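Local structure of 5-carboxyvanillate decarboxylase (Sphingomonas paucimobilis, 4L6D) at residues 260-263 against 264-267; 208-212 against 213-217; 241-244 against 245-248; 233-236 against 237-240. The protein probably decarboxylates 5-carboxyvanillate, using a manganese ion held in a TIM-barrel domain of the amidohydrolase family. All coordinates share one frame; numbering follows the deposited sequence.

Interaction 1: 260-263 against 264-267; sequences SEYF and RRNF. With VNL (4-hydroxy-3-methoxybenzoate), chain L.
F263 and F267 stack their rings one turn apart at the C-terminal end of helix 259-266, where the chain passes into strand 267-270 of the TIM barrel. This is the tight side of the contact. The ring planes are only 17° apart, an offset stack, and CB of F267 sits over the middle of the F263 face, 3.9 Å from the ring centroid, as a CH-pi contact. CG of F263 lies anti to its backbone N (chi1 -164°), beside its carbonyl carbon, which presents CD1 and CE1 to the second ring. L225 of strand 223-225 packs on both rings, a place suited to flat, wholly apolar side chains. Y262 and N266 are also buried, lying side by side with N266 OD1 in the plane of the Y262 ring at its edge. That oxygen is gripped side-on by NE and NH2 of R265, the NE bond being 2.9 Å long, while N266 ND2 is taken by the carbonyls of P219 and L221.

The looser side is formed by E261, R264 and R265, all partly exposed, where long charged chains can run along the surface. R264 stretches back one turn, and its NE donates to V286 O. NH1 of R264 reaches OG of S260 at 3.1 Å, a bent bond with the hydroxyl 31° out of the guanidinium plane; S260 OG is also hydrogen-bonded to D240. Beyond it, in a vanillate pocket away from the manganese site, the guanidinium edge meets the ligand ring, R264 NH2 lying 3.7 Å from CO1.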
loop_
_atom_site.group_PDB
_atom_site.type_symbol
_atom_site.label_atom_id
_atom_site.label_comp_id
_atom_site.label_asym_id
_atom_site.label_seq_id
_atom_site.Cartn_x
_atom_site.Cartn_y
_atom_site.Cartn_z
ATOM N N SER A 260 7.498 13.634 -0.660
ATOM C CA SER A 260 8.335 12.989 0.352
ATOM C C SER A 260 8.848 14.011 1.354
ATOM O O SER A 260 9.139 13.673 2.511
ATOM C CB SER A 260 9.512 12.243 -0.288
ATOM O OG SER A 260 10.482 13.156 -0.779
ATOM N N GLU A 261 8.956 15.263 0.914
ATOM C CA GLU A 261 9.383 16.332 1.814
ATOM C C GLU A 261 8.317 16.684 2.845
ATOM O O GLU A 261 8.648 16.951 3.997
ATOM C CB GLU A 261 9.872 17.563 1.037
ATOM C CG GLU A 261 11.159 17.267 0.270
ATOM C CD GLU A 261 11.519 18.306 -0.775
ATOM O OE1 GLU A 261 10.685 19.175 -1.097
ATOM O OE2 GLU A 261 12.663 18.249 -1.288
ATOM N N TYR A 262 7.046 16.676 2.446
ATOM C CA TYR A 262 5.976 16.736 3.443
ATOM C C TYR A 262 6.046 15.552 4.380
ATOM O O TYR A 262 5.838 15.699 5.587
ATOM C CB TYR A 262 4.587 16.777 2.800
ATOM C CG TYR A 262 4.384 18.036 2.014
ATOM C CD1 TYR A 262 4.264 19.263 2.660
ATOM C CD2 TYR A 262 4.371 18.012 0.626
ATOM C CE1 TYR A 262 4.108 20.427 1.948
ATOM C CE2 TYR A 262 4.220 19.178 -0.102
ATOM C CZ TYR A 262 4.092 20.388 0.564
ATOM O OH TYR A 262 3.958 21.562 -0.144
ATOM N N PHE A 263 6.309 14.361 3.843
ATOM C CA PHE A 263 6.296 13.204 4.717
ATOM C C PHE A 263 7.398 13.335 5.771
ATOM O O PHE A 263 7.160 13.088 6.946
ATOM C CB PHE A 263 6.406 11.880 3.947
ATOM C CG PHE A 263 6.015 10.702 4.784
ATOM C CD1 PHE A 263 4.676 10.402 4.985
ATOM C CD2 PHE A 263 6.968 9.964 5.455
ATOM C CE1 PHE A 263 4.293 9.346 5.791
ATOM C CE2 PHE A 263 6.595 8.897 6.273
ATOM C CZ PHE A 263 5.252 8.588 6.439
ATOM N N ARG A 264 8.584 13.781 5.371
ATOM C CA ARG A 264 9.662 13.907 6.346
ATOM C C ARG A 264 9.472 15.119 7.268
ATOM O O ARG A 264 9.844 15.058 8.443
ATOM C CB ARG A 264 11.031 13.978 5.657
ATOM C CG ARG A 264 11.435 12.694 4.931
ATOM C CD ARG A 264 12.859 12.793 4.363
ATOM N NE ARG A 264 13.039 11.866 3.244
ATOM C CZ ARG A 264 12.783 12.163 1.974
ATOM N NH1 ARG A 264 12.361 13.375 1.636
ATOM N NH2 ARG A 264 12.972 11.251 1.027
ATOM N N ARG A 265 8.897 16.209 6.757
ATOM C CA ARG A 265 8.732 17.423 7.565
ATOM C C ARG A 265 7.587 17.288 8.553
ATOM O O ARG A 265 7.719 17.657 9.729
ATOM C CB ARG A 265 8.479 18.646 6.672
ATOM C CG ARG A 265 8.497 19.976 7.423
ATOM C CD ARG A 265 8.119 21.164 6.525
ATOM N NE ARG A 265 6.707 21.096 6.158
ATOM C CZ ARG A 265 6.042 22.028 5.485
ATOM N NH1 ARG A 265 6.649 23.136 5.085
ATOM N NH2 ARG A 265 4.749 21.847 5.232
ATOM N N ASN A 266 6.458 16.778 8.067
ATOM C CA ASN A 266 5.203 16.786 8.827
ATOM C C ASN A 266 4.791 15.472 9.468
ATOM O O ASN A 266 3.856 15.457 10.279
ATOM C CB ASN A 266 4.062 17.289 7.941
ATOM C CG ASN A 266 4.223 18.747 7.563
ATOM O OD1 ASN A 266 4.698 19.082 6.468
ATOM N ND2 ASN A 266 3.837 19.637 8.477
ATOM N N PHE A 267 5.457 14.377 9.111
ATOM C CA PHE A 267 5.082 13.075 9.664
ATOM C C PHE A 267 6.208 12.439 10.460
ATOM O O PHE A 267 7.387 12.707 10.226
ATOM C CB PHE A 267 4.700 12.081 8.557
ATOM C CG PHE A 267 3.423 12.409 7.833
ATOM C CD1 PHE A 267 3.350 13.487 6.980
ATOM C CD2 PHE A 267 2.325 11.579 7.954
ATOM C CE1 PHE A 267 2.172 13.771 6.284
ATOM C CE2 PHE A 267 1.146 11.845 7.259
ATOM C CZ PHE A 267 1.072 12.945 6.429
HETATM C C1 VNL L . 14.123 9.054 -2.354
HETATM C CO1 VNL L . 12.754 9.304 -2.147
HETATM C CO2 VNL L . 14.930 9.920 -3.125
HETATM C CM1 VNL L . 12.143 10.435 -2.715
HETATM C CM2 VNL L . 14.348 11.048 -3.703
HETATM O OM VNL L . 15.027 11.960 -4.472
HETATM C CZ VNL L . 12.913 11.309 -3.494
HETATM C CC VNL L . 14.751 7.841 -1.733
HETATM C CV VNL L . 16.437 11.810 -4.711
HETATM O O1 VNL L . 14.396 7.464 -0.579
HETATM O O2 VNL L . 15.626 7.243 -2.410
HETATM O O3 VNL L . 12.388 12.379 -4.181
#

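Interaction 2: 208-212 against 213-217; sequences RMILS and GLFDR
M209 keeps CG beside its backbone N (chi1 -69°) and then bends at chi3, while L214 carries CG anti to its own N (chi1 -172°); the two chains thereby run side by side, and CE of M209 touches CD2 of L214 at 3.6 Å. F215 brings its ring in obliquely, CE2 lying 3.8 Å from CG1 of I210 and close to CB of M209. These flexible and flat apolar groups suit a buried turn.

The backbone beneath them is a Schellman motif that ends helix 197-211. L214 N reaches back to M209 O at 3.3 Å, nearly in line with the carbonyl, and G213 N donates to I210 O at 3.1 Å. G213 closes the turn at a phi of 87°, where a side chain would be driven into the carbonyl O of S212; it is also the N-cap of helix 214-217, its own O accepting from D216 N and R217 N. A water fills the last step, donating to I210 O and accepting from F215 N.

S212 folds its hydroxyl back over the turn, OG donating to M209 O at 2.9 Å from above the carbonyl plane. With an alanine here, M209 O would probably keep just the long bond from L214 among these donors, leaving the turn less firmly closed.

Around this corner, M209 and L214 lean on F161 and H158 of helix 158-167, while F215 packs against Y262 and N266 of helix 259-266 and meets F267 on strand 267-270.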
loop_
_atom_site.group_PDB
_atom_site.type_symbol
_atom_site.label_atom_id
_atom_site.label_comp_id
_atom_site.label_asym_id
_atom_site.label_seq_id
_atom_site.Cartn_x
_atom_site.Cartn_y
_atom_site.Cartn_z
ATOM N N ARG A 208 -3.869 11.417 0.293
ATOM C CA ARG A 208 -4.815 12.456 -0.104
ATOM C C ARG A 208 -4.502 13.755 0.635
ATOM O O ARG A 208 -4.543 14.835 0.051
ATOM C CB ARG A 208 -6.268 12.047 0.180
ATOM C CG ARG A 208 -6.781 10.883 -0.664
ATOM C CD ARG A 208 -8.236 10.537 -0.282
ATOM N NE ARG A 208 -9.131 11.642 -0.631
ATOM C CZ ARG A 208 -9.838 11.711 -1.752
ATOM N NH1 ARG A 208 -9.829 10.707 -2.621
ATOM N NH2 ARG A 208 -10.577 12.783 -2.002
ATOM N N MET A 209 -4.176 13.642 1.921
ATOM C CA MET A 209 -3.841 14.835 2.707
ATOM C C MET A 209 -2.645 15.558 2.109
ATOM O O MET A 209 -2.680 16.772 1.890
ATOM C CB MET A 209 -3.550 14.469 4.167
ATOM C CG MET A 209 -4.786 14.008 4.946
ATOM S SD MET A 209 -4.386 13.209 6.515
ATOM C CE MET A 209 -3.947 14.609 7.542
ATOM N N ILE A 210 -1.589 14.805 1.818
ATOM C CA ILE A 210 -0.400 15.407 1.237
ATOM C C ILE A 210 -0.679 16.026 -0.132
ATOM O O ILE A 210 -0.358 17.192 -0.368
ATOM C CB ILE A 210 0.729 14.372 1.129
ATOM C CG1 ILE A 210 1.187 13.957 2.533
ATOM C CG2 ILE A 210 1.905 14.920 0.334
ATOM C CD1 ILE A 210 2.120 12.766 2.539
ATOM N N LEU A 211 -1.263 15.248 -1.038
ATOM C CA LEU A 211 -1.463 15.721 -2.404
ATOM C C LEU A 211 -2.443 16.883 -2.515
ATOM O O LEU A 211 -2.358 17.675 -3.454
ATOM C CB LEU A 211 -1.888 14.574 -3.334
ATOM C CG LEU A 211 -0.825 13.492 -3.554
ATOM C CD1 LEU A 211 -1.358 12.425 -4.501
ATOM C CD2 LEU A 211 0.483 14.074 -4.083
ATOM N N SER A 212 -3.354 17.000 -1.548
ATOM C CA SER A 212 -4.335 18.078 -1.558
ATOM C C SER A 212 -3.736 19.412 -1.127
ATOM O O SER A 212 -4.374 20.454 -1.281
ATOM C CB SER A 212 -5.514 17.752 -0.644
ATOM O OG SER A 212 -5.121 17.850 0.712
ATOM N N GLY A 213 -2.520 19.384 -0.579
ATOM C CA GLY A 213 -1.875 20.604 -0.120
ATOM C C GLY A 213 -2.230 20.990 1.302
ATOM O O GLY A 213 -2.025 22.133 1.714
ATOM N N LEU A 214 -2.738 20.030 2.067
ATOM C CA LEU A 214 -3.141 20.307 3.440
ATOM C C LEU A 214 -1.962 20.840 4.251
ATOM O O LEU A 214 -2.132 21.678 5.128
ATOM C CB LEU A 214 -3.712 19.045 4.094
ATOM C CG LEU A 214 -4.356 19.241 5.470
ATOM C CD1 LEU A 214 -5.689 19.975 5.349
ATOM C CD2 LEU A 214 -4.535 17.889 6.172
ATOM N N PHE A 215 -0.764 20.357 3.940
ATOM C CA PHE A 215 0.421 20.789 4.678
ATOM C C PHE A 215 1.048 22.095 4.202
ATOM O O PHE A 215 1.962 22.600 4.845
ATOM C CB PHE A 215 1.424 19.646 4.801
ATOM C CG PHE A 215 0.815 18.417 5.417
ATOM C CD1 PHE A 215 0.630 18.340 6.786
ATOM C CD2 PHE A 215 0.363 17.364 4.613
ATOM C CE1 PHE A 215 0.030 17.207 7.365
ATOM C CE2 PHE A 215 -0.227 16.243 5.178
ATOM C CZ PHE A 215 -0.393 16.166 6.554
ATOM N N ASP A 216 0.552 22.652 3.097
ATOM C CA ASP A 216 0.861 24.047 2.784
ATOM C C ASP A 216 -0.103 24.954 3.545
ATOM O O ASP A 216 0.266 26.053 3.963
ATOM C CB ASP A 216 0.789 24.333 1.283
ATOM C CG ASP A 216 1.998 23.802 0.532
ATOM O OD1 ASP A 216 3.026 23.461 1.172
ATOM O OD2 ASP A 216 1.918 23.743 -0.709
ATOM N N ARG A 217 -1.338 24.497 3.724
ATOM C CA ARG A 217 -2.324 25.271 4.474
ATOM C C ARG A 217 -1.995 25.277 5.965
ATOM O O ARG A 217 -2.134 26.303 6.630
ATOM C CB ARG A 217 -3.723 24.700 4.244
ATOM C CG ARG A 217 -4.840 25.492 4.889
ATOM C CD ARG A 217 -6.189 24.869 4.568
ATOM N NE ARG A 217 -6.613 25.146 3.199
ATOM C CZ ARG A 217 -7.332 26.208 2.845
ATOM N NH1 ARG A 217 -7.700 27.099 3.758
ATOM N NH2 ARG A 217 -7.676 26.383 1.579
HETATM O O HOH W 1 0.578 19.070 1.466
#

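Interaction 3: 241-244 against 245-248; sequences YMHG and NATT. With EPE (4-(2-hydroxyethyl)-1-piperazine ethanesulfonic acid), chain M.
Between Y241 and N245 a buffer molecule, 4-(2-hydroxyethyl)-1-piperazine ethanesulfonic acid, takes the place of a helical hydrogen bond. Y241 O and N245 N stand 5.1 Å apart, too far to bond directly, and the buffer hydroxyl bridges them: O8 donates to Y241 O at 2.7 Å and accepts from N245 N at 2.9 Å. The piperazine lies over one face of the Y241 ring, its C3 coming 3.6 Å from CE1. G244 makes room for the arm, since a CB there would collide with C7.

All of this happens on helix 236-249, which resumes its regular pattern directly afterwards, A246 N bonding to M242 O and T247 N to H243 O. Y241 also lies nearly parallel to the ring of W237, one turn earlier, and packs against P302 of the second subunit. An alanine in place of Y241 would keep the carbonyl that holds O8, but is likely to take from the piperazine the flat face it rests on and leave W237 without its neighbouring ring.

M242 and N245 run alongside each other, SD of M242 3.5 Å from ND2 of N245, and M242 continues onto I195 of the second subunit. On another side of the helix, CG2 of T247 stands over the H243 ring, 25° off its normal and displaced toward NE2, a CH-pi contact that a branched methyl can make where the hydroxyl branch turns elsewhere. T248 doubles the grip on G244 O: its N, at 2.9 Å, and its OG1, at 2.8 Å, donate from opposite faces of the carbonyl plane.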
loop_
_atom_site.group_PDB
_atom_site.type_symbol
_atom_site.label_atom_id
_atom_site.label_comp_id
_atom_site.label_asym_id
_atom_site.label_seq_id
_atom_site.Cartn_x
_atom_site.Cartn_y
_atom_site.Cartn_z
ATOM N N TYR A 241 8.332 11.048 -7.945
ATOM C CA TYR A 241 8.529 10.975 -9.384
ATOM C C TYR A 241 7.258 11.318 -10.155
ATOM O O TYR A 241 7.298 12.070 -11.133
ATOM C CB TYR A 241 9.091 9.620 -9.872
ATOM C CG TYR A 241 9.329 9.715 -11.363
ATOM C CD1 TYR A 241 10.519 10.230 -11.853
ATOM C CD2 TYR A 241 8.319 9.398 -12.283
ATOM C CE1 TYR A 241 10.722 10.396 -13.214
ATOM C CE2 TYR A 241 8.515 9.562 -13.641
ATOM C CZ TYR A 241 9.720 10.059 -14.101
ATOM O OH TYR A 241 9.927 10.237 -15.448
ATOM N N MET A 242 6.134 10.754 -9.719
ATOM C CA MET A 242 4.894 10.885 -10.473
ATOM C C MET A 242 4.125 12.165 -10.171
ATOM O O MET A 242 3.100 12.428 -10.791
ATOM C CB MET A 242 4.008 9.654 -10.243
ATOM C CG MET A 242 4.530 8.398 -10.956
ATOM S SD MET A 242 4.525 8.684 -12.726
ATOM C CE MET A 242 5.330 7.210 -13.389
ATOM N N HIS A 243 4.620 12.974 -9.240
ATOM C CA HIS A 243 3.882 14.168 -8.851
ATOM C C HIS A 243 3.709 15.166 -10.003
ATOM O O HIS A 243 2.662 15.809 -10.116
ATOM C CB HIS A 243 4.545 14.840 -7.654
ATOM C CG HIS A 243 3.684 15.880 -7.015
ATOM N ND1 HIS A 243 4.134 17.152 -6.736
ATOM C CD2 HIS A 243 2.384 15.846 -6.637
ATOM C CE1 HIS A 243 3.155 17.848 -6.183
ATOM N NE2 HIS A 243 2.082 17.081 -6.114
ATOM N N GLY A 244 4.723 15.291 -10.860
ATOM C CA GLY A 244 4.613 16.118 -12.049
ATOM C C GLY A 244 3.421 15.747 -12.914
ATOM O O GLY A 244 2.659 16.617 -13.341
ATOM N N ASN A 245 3.242 14.455 -13.172
ATOM C CA ASN A 245 2.084 14.026 -13.947
ATOM C C ASN A 245 0.783 14.361 -13.232
ATOM O O ASN A 245 -0.194 14.749 -13.867
ATOM C CB ASN A 245 2.121 12.522 -14.221
ATOM C CG ASN A 245 3.170 12.137 -15.240
ATOM O OD1 ASN A 245 3.630 12.962 -16.035
ATOM N ND2 ASN A 245 3.556 10.866 -15.224
ATOM N N ALA A 246 0.765 14.202 -11.914
ATOM C CA ALA A 246 -0.441 14.479 -11.143
ATOM C C ALA A 246 -0.858 15.953 -11.244
ATOM O O ALA A 246 -2.044 16.257 -11.389
ATOM C CB ALA A 246 -0.253 14.069 -9.687
ATOM N N THR A 247 0.107 16.869 -11.177
ATOM C CA THR A 247 -0.218 18.293 -11.243
ATOM C C THR A 247 -0.446 18.763 -12.679
ATOM O O THR A 247 -1.195 19.711 -12.911
ATOM C CB THR A 247 0.861 19.194 -10.569
ATOM O OG1 THR A 247 2.129 19.022 -11.217
ATOM C CG2 THR A 247 0.991 18.866 -9.080
ATOM N N THR A 248 0.192 18.100 -13.637
ATOM C CA THR A 248 0.080 18.489 -15.039
ATOM C C THR A 248 -1.212 17.970 -15.664
ATOM O O THR A 248 -1.929 18.724 -16.326
ATOM C CB THR A 248 1.301 18.012 -15.866
ATOM O OG1 THR A 248 2.495 18.593 -15.326
ATOM C CG2 THR A 248 1.173 18.422 -17.334
HETATM N N1 EPE M . 10.932 15.250 -12.386
HETATM C C2 EPE M . 10.258 13.983 -12.052
HETATM C C3 EPE M . 9.234 13.633 -13.118
HETATM N N4 EPE M . 8.329 14.722 -13.424
HETATM C C5 EPE M . 8.878 16.068 -13.491
HETATM C C6 EPE M . 9.958 16.351 -12.448
HETATM C C7 EPE M . 7.275 14.421 -14.377
HETATM C C8 EPE M . 6.629 13.060 -14.140
HETATM O O8 EPE M . 5.781 13.157 -13.022
HETATM C C9 EPE M . 11.899 15.540 -11.314
#

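Interaction 4: 233-236 against 237-240; sequences PFWL and WRLD. With VNL (4-hydroxy-3-methoxybenzoate), chain L.
R238, in the first turn of helix 236-249, runs beside W235, just ahead of it. Its CB lies 3.8 Å from W235 O, and CG stands anti to the backbone N (chi1 -177°), starting an extended chain. CD then reaches the edge of the indole, in its plane, 3.9 Å from W235 CZ3, and NE passes the same atom. The guanidinium plane is 29° from that of the ring, but the group lies beside the indole and not over it, so the two meet along their edges. R238 goes on to pack on A194 of the second subunit, a course suited to a long chain with apolar methylenes.

Two backbone bonds tie the turn: L239 N donates to W235 O at 3.0 Å, almost straight at 171°, and D240 N to L236 O. A water bridges F234 O to W237 N. D240 OD2 is hydrogen-bonded to S260 OG; its modelled approach to the vanillate hydroxyl is doubtful. L236 and W237 line this vanillate pocket, remote from the manganese site, with W237 CA 3.5 Å from ligand CM1, W237 CD1 at CO2 and L236 CB near CO1. These two residues thus offer the ligand chiefly carbon, a grip by shape and apolar contact.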
loop_
_atom_site.group_PDB
_atom_site.type_symbol
_atom_site.label_atom_id
_atom_site.label_comp_id
_atom_site.label_asym_id
_atom_site.label_seq_id
_atom_site.Cartn_x
_atom_site.Cartn_y
_atom_site.Cartn_z
ATOM N N PRO A 233 6.620 5.187 3.727
ATOM C CA PRO A 233 8.069 5.360 3.555
ATOM C C PRO A 233 8.636 4.568 2.368
ATOM O O PRO A 233 9.642 4.980 1.772
ATOM C CB PRO A 233 8.635 4.813 4.863
ATOM C CG PRO A 233 7.554 5.129 5.882
ATOM C CD PRO A 233 6.269 4.892 5.134
ATOM N N PHE A 234 8.006 3.449 2.009
ATOM C CA PHE A 234 8.514 2.617 0.923
ATOM C C PHE A 234 8.235 3.257 -0.428
ATOM O O PHE A 234 8.981 3.036 -1.386
ATOM C CB PHE A 234 7.888 1.211 0.981
ATOM C CG PHE A 234 8.691 0.154 0.269
ATOM C CD1 PHE A 234 9.939 -0.209 0.750
ATOM C CD2 PHE A 234 8.194 -0.498 -0.850
ATOM C CE1 PHE A 234 10.695 -1.188 0.124
ATOM C CE2 PHE A 234 8.945 -1.495 -1.488
ATOM C CZ PHE A 234 10.195 -1.838 -0.995
ATOM N N TRP A 235 7.162 4.052 -0.489
ATOM C CA TRP A 235 6.678 4.634 -1.751
ATOM C C TRP A 235 7.205 6.038 -2.073
ATOM O O TRP A 235 6.777 6.641 -3.061
ATOM C CB TRP A 235 5.150 4.717 -1.752
ATOM C CG TRP A 235 4.388 3.417 -1.832
ATOM C CD1 TRP A 235 3.743 2.767 -0.811
ATOM C CD2 TRP A 235 4.135 2.644 -3.016
ATOM N NE1 TRP A 235 3.127 1.636 -1.286
ATOM C CE2 TRP A 235 3.337 1.542 -2.634
ATOM C CE3 TRP A 235 4.504 2.778 -4.357
ATOM C CZ2 TRP A 235 2.917 0.572 -3.540
ATOM C CZ3 TRP A 235 4.084 1.803 -5.265
ATOM C CH2 TRP A 235 3.293 0.718 -4.846
ATOM N N LEU A 236 8.091 6.582 -1.239
ATOM C CA LEU A 236 8.487 7.991 -1.370
ATOM C C LEU A 236 9.031 8.379 -2.742
ATOM O O LEU A 236 8.680 9.428 -3.279
ATOM C CB LEU A 236 9.522 8.361 -0.298
ATOM C CG LEU A 236 9.038 8.254 1.155
ATOM C CD1 LEU A 236 10.162 8.633 2.111
ATOM C CD2 LEU A 236 7.783 9.099 1.419
ATOM N N TRP A 237 9.905 7.550 -3.300
ATOM C CA TRP A 237 10.511 7.916 -4.583
ATOM C C TRP A 237 9.463 8.040 -5.702
ATOM O O TRP A 237 9.469 8.999 -6.479
ATOM C CB TRP A 237 11.639 6.940 -4.966
ATOM C CG TRP A 237 12.484 7.465 -6.083
ATOM C CD1 TRP A 237 13.625 8.209 -5.971
ATOM C CD2 TRP A 237 12.232 7.329 -7.483
ATOM N NE1 TRP A 237 14.103 8.532 -7.217
ATOM C CE2 TRP A 237 13.268 8.002 -8.166
ATOM C CE3 TRP A 237 11.234 6.698 -8.230
ATOM C CZ2 TRP A 237 13.331 8.066 -9.558
ATOM C CZ3 TRP A 237 11.301 6.757 -9.611
ATOM C CH2 TRP A 237 12.338 7.442 -10.263
ATOM N N ARG A 238 8.554 7.075 -5.759
ATOM C CA ARG A 238 7.502 7.050 -6.772
ATOM C C ARG A 238 6.478 8.165 -6.579
ATOM O O ARG A 238 6.027 8.765 -7.549
ATOM C CB ARG A 238 6.821 5.683 -6.735
ATOM C CG ARG A 238 5.731 5.431 -7.780
ATOM C CD ARG A 238 5.738 3.942 -8.063
ATOM N NE ARG A 238 4.636 3.407 -8.865
ATOM C CZ ARG A 238 4.585 3.431 -10.193
ATOM N NH1 ARG A 238 5.522 4.063 -10.898
ATOM N NH2 ARG A 238 3.565 2.854 -10.825
ATOM N N LEU A 239 6.113 8.444 -5.327
ATOM C CA LEU A 239 5.240 9.582 -5.045
ATOM C C LEU A 239 5.858 10.866 -5.595
ATOM O O LEU A 239 5.173 11.669 -6.227
ATOM C CB LEU A 239 4.999 9.713 -3.537
ATOM C CG LEU A 239 4.028 8.693 -2.929
ATOM C CD1 LEU A 239 4.176 8.679 -1.421
ATOM C CD2 LEU A 239 2.590 9.031 -3.317
ATOM N N ASP A 240 7.163 11.045 -5.378
ATOM C CA ASP A 240 7.837 12.235 -5.878
ATOM C C ASP A 240 7.935 12.194 -7.401
ATOM O O ASP A 240 7.683 13.193 -8.083
ATOM C CB ASP A 240 9.250 12.349 -5.304
ATOM C CG ASP A 240 9.279 12.831 -3.874
ATOM O OD1 ASP A 240 8.223 13.208 -3.340
ATOM O OD2 ASP A 240 10.383 12.819 -3.293
HETATM C C1 VNL L . 14.123 9.054 -2.354
HETATM C CO1 VNL L . 12.754 9.304 -2.147
HETATM C CO2 VNL L . 14.930 9.920 -3.125
HETATM C CM1 VNL L . 12.143 10.435 -2.715
HETATM C CM2 VNL L . 14.348 11.048 -3.703
HETATM O OM VNL L . 15.027 11.960 -4.472
HETATM C CZ VNL L . 12.913 11.309 -3.494
HETATM C CC VNL L . 14.751 7.841 -1.733
HETATM C CV VNL L . 16.437 11.810 -4.711
HETATM O O1 VNL L . 14.396 7.464 -0.579
HETATM O O2 VNL L . 15.626 7.243 -2.410
HETATM O O3 VNL L . 12.388 12.379 -4.181
HETATM O O HOH W 2 10.845 4.917 -2.307
#

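Along the chain the order is interaction 2, interaction 4, interaction 3, interaction 1, all on one side of the barrel. Interaction 2 ends helix 197-211 ahead of strand 223-225; interactions 4 and 3 adjoin on helix 236-249, their centres 13 Å apart; interaction 1 lies on helix 259-266, which leads into strand 267-270. The centre of interaction 1 is 11 Å from those of interactions 2 and 4, both of which it touches. Y262 OH and D216 OD1, 2.5 Å apart, join it to interaction 2, and it shares a vanillate with interaction 4; L211 packs on H243 to connect interactions 2 and 3. Interactions 2, 3 and 4 all touch the second subunit, so this flank links barrel strands to the dimer interface.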